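Local coordinates for putative O-acetylhomoserine (Thiol)-lyase (Campylobacter jejuni, PDB 4OC9) that probably makes homocysteine from O-acetylhomoserine and sulfide as a pyridoxal phosphate-dependent enzyme of the trans-sulfuration family, at the interface of chains A and B. Residues are numbered along the deposited sequence; one frame, centred on the assembly and turned at random. Chains: chain A/B, Putative O-acetylhomoserine (Thiol)-lyase.

The interface of chains A and B. Residues chain A 56, 268-271; chain B 83, 85, 109.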
ATOM      1  N   ARG A  56       7.040  13.661   8.928  1.00 15.58           N
ATOM      2  CA  ARG A  56       7.136  13.265  10.330  1.00 14.48           C
ATOM      3  C   ARG A  56       6.226  14.160  11.163  1.00 14.55           C
ATOM      4  O   ARG A  56       5.740  13.738  12.208  1.00 12.71           O
ATOM      5  CB  ARG A  56       8.579  13.258  10.843  1.00 13.43           C
ATOM      6  CG  ARG A  56       8.726  13.293  12.357  1.00 14.77           C
ATOM      7  CD  ARG A  56      10.099  12.942  12.878  1.00 14.19           C
ATOM      8  NE  ARG A  56      11.220  13.334  12.022  1.00 14.94           N
ATOM      9  CZ  ARG A  56      11.859  14.494  11.997  1.00 14.76           C
ATOM     10  NH1 ARG A  56      11.474  15.521  12.741  1.00 16.10           N
ATOM     11  NH2 ARG A  56      12.893  14.615  11.185  1.00 14.24           N
ATOM     12  N   ARG A 268       7.552  16.142  16.076  1.00 15.14           N
ATOM     13  CA  ARG A 268       8.827  16.572  15.526  1.00 17.95           C
ATOM     14  C   ARG A 268      10.049  15.966  16.178  1.00 16.09           C
ATOM     15  O   ARG A 268      10.967  15.553  15.470  1.00 14.73           O
ATOM     16  CB  ARG A 268       8.952  18.100  15.557  1.00 22.02           C
ATOM     17  CG  ARG A 268      10.190  18.592  14.843  1.00 26.33           C
ATOM     18  CD  ARG A 268      10.191  20.095  14.702  1.00 33.81           C
ATOM     19  NE  ARG A 268      11.253  20.533  13.788  1.00 43.52           N
ATOM     20  CZ  ARG A 268      11.495  21.799  13.439  1.00 53.26           C
ATOM     21  NH1 ARG A 268      10.757  22.799  13.906  1.00 53.27           N
ATOM     22  NH2 ARG A 268      12.495  22.072  12.607  1.00 55.29           N
ATOM     23  N   ASP A 269      10.064  15.905  17.502  1.00 13.88           N
ATOM     24  CA  ASP A 269      11.223  15.372  18.204  1.00 14.25           C
ATOM     25  C   ASP A 269      11.159  13.903  18.641  1.00 12.48           C
ATOM     26  O   ASP A 269      12.191  13.245  18.711  1.00 11.70           O
ATOM     27  CB  ASP A 269      11.518  16.248  19.415  1.00 17.84           C
ATOM     28  CG  ASP A 269      11.731  17.737  19.055  1.00 19.62           C
ATOM     29  OD1 ASP A 269      11.848  18.083  17.865  1.00 21.86           O
ATOM     30  OD2 ASP A 269      11.755  18.574  19.986  1.00 20.72           O
ATOM     31  N   LEU A 270       9.981  13.381  18.952  1.00 11.05           N
ATOM     32  CA  LEU A 270       9.864  11.978  19.386  1.00 10.63           C
ATOM     33  C   LEU A 270       9.519  11.062  18.177  1.00 11.62           C
ATOM     34  O   LEU A 270       9.784   9.851  18.180  1.00 10.98           O
ATOM     35  CB  LEU A 270       8.896  11.795  20.562  1.00 10.38           C
ATOM     36  CG  LEU A 270       9.039  12.481  21.925  1.00 10.81           C
ATOM     37  CD1 LEU A 270       8.390  11.974  23.260  1.00 11.33           C
ATOM     38  CD2 LEU A 270      10.513  12.369  22.080  1.00 10.75           C
ATOM     39  N   GLY A 271       8.873  11.636  17.171  1.00 11.81           N
ATOM     40  CA  GLY A 271       8.544  10.909  15.946  1.00 11.44           C
ATOM     41  C   GLY A 271       7.670   9.675  15.829  1.00 11.32           C
ATOM     42  O   GLY A 271       7.992   8.801  15.024  1.00 12.58           O
TER
ATOM     43  N   SER B  83      10.266   6.248  12.847  1.00  9.28           N
ATOM     44  CA  SER B  83      11.095   7.266  12.238  1.00  8.91           C
ATOM     45  C   SER B  83      12.463   7.287  12.843  1.00  8.30           C
ATOM     46  O   SER B  83      12.712   6.670  13.848  1.00  7.70           O
ATOM     47  CB  SER B  83      10.497   8.640  12.456  1.00  8.96           C
ATOM     48  OG  SER B  83      10.531   8.994  13.823  1.00  8.44           O
HETATM   49  N   MSE B  85      13.940   9.822  14.144  1.00 13.61           N
HETATM   50  CA  MSE B  85      13.877  10.529  15.420  1.00 16.14           C
HETATM   51  C   MSE B  85      13.470   9.560  16.483  1.00 14.48           C
HETATM   52  O   MSE B  85      14.077   9.509  17.541  1.00 15.17           O
HETATM   53  CB  MSE B  85      12.841  11.639  15.407  1.00 20.26           C
HETATM   54  CG  MSE B  85      13.264  12.866  14.616  1.00 25.54           C
HETATM   55 SE   MSE B  85      15.086  13.483  15.098  1.00 38.46          SE
HETATM   56  CE  MSE B  85      14.794  13.711  17.021  1.00 38.98           C
ATOM     57  N   TYR B 109      22.372  16.395  13.320  1.00 19.77           N
ATOM     58  CA  TYR B 109      21.122  16.780  12.734  1.00 21.98           C
ATOM     59  C   TYR B 109      20.380  17.670  13.704  1.00 18.67           C
ATOM     60  O   TYR B 109      20.260  17.356  14.880  1.00 20.06           O
ATOM     61  CB  TYR B 109      20.317  15.523  12.306  1.00 25.18           C
ATOM     62  CG  TYR B 109      18.919  15.824  11.839  1.00 25.73           C
ATOM     63  CD1 TYR B 109      18.688  16.500  10.655  1.00 25.75           C
ATOM     64  CD2 TYR B 109      17.819  15.350  12.552  1.00 28.88           C
ATOM     65  CE1 TYR B 109      17.397  16.763  10.221  1.00 30.96           C
ATOM     66  CE2 TYR B 109      16.524  15.595  12.128  1.00 31.46           C
ATOM     67  CZ  TYR B 109      16.306  16.302  10.963  1.00 31.94           C
ATOM     68  OH  TYR B 109      15.009  16.540  10.554  1.00 28.69           O
TER
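The guanidinium of A:Arg56 meets chain B both by a face and by an edge. Over the centre of one face sits the side-chain methylene CG of B:Met85, a selenomethionine in the crystal, 3.3 Å above the plane. At the edge, within the plane, lie the phenol oxygen OH of B:Tyr109 and, from its own chain, CA of A:Arg268. The B:Tyr109 ring in turn has the selenium of B:Met85 at its edge, so the selenomethionine borders both flat groups.

Arginine and tyrosine meet tip to tip, their planes 84° apart, and NH2 of A:Arg56 donates to OH of B:Tyr109 at 2.9 Å. The acceptor lies in the guanidinium plane and the angle at hydrogen is 150°, which makes this a well-directed bond between subunits. The other terminal nitrogen, NH1, bonds within chain A to the backbone O of the poorly ordered A:Arg268 at 2.8 Å; it approaches a carbonyl lone pair, but the oxygen lies well out of the guanidinium plane and the bond is strongly bent. Together the two bonds should restrict rotation of the group, whose extended chain turns at chi3 (33°).

B:Met85, near the start of helix 84-93, folds back through bends at chi2 and chi3. Its CB lies 3.7 Å from the backbone O of A:Asp269, near the end of helix 257-270, linking the arginine face to that helix end.

Across a two-fold interface each such contact has its twin with the chains exchanged. In this family the segment holding A:Arg56 reaches into the neighbour's active site, where the arginine binds the cofactor phosphate; B:Tyr109 is likely the tyrosine stacking on the pyridine ring, and B:Ser83 and B:Met85 belong to the Ser-Gly-Met segment of the phosphate site. The contact thus probably joins two parts of a shared active site. Just beyond the helix end, the hydroxyl OG of B:Ser83 donates to the backbone O of A:Gly271 at 2.8 Å, in the carbonyl plane on a lone pair.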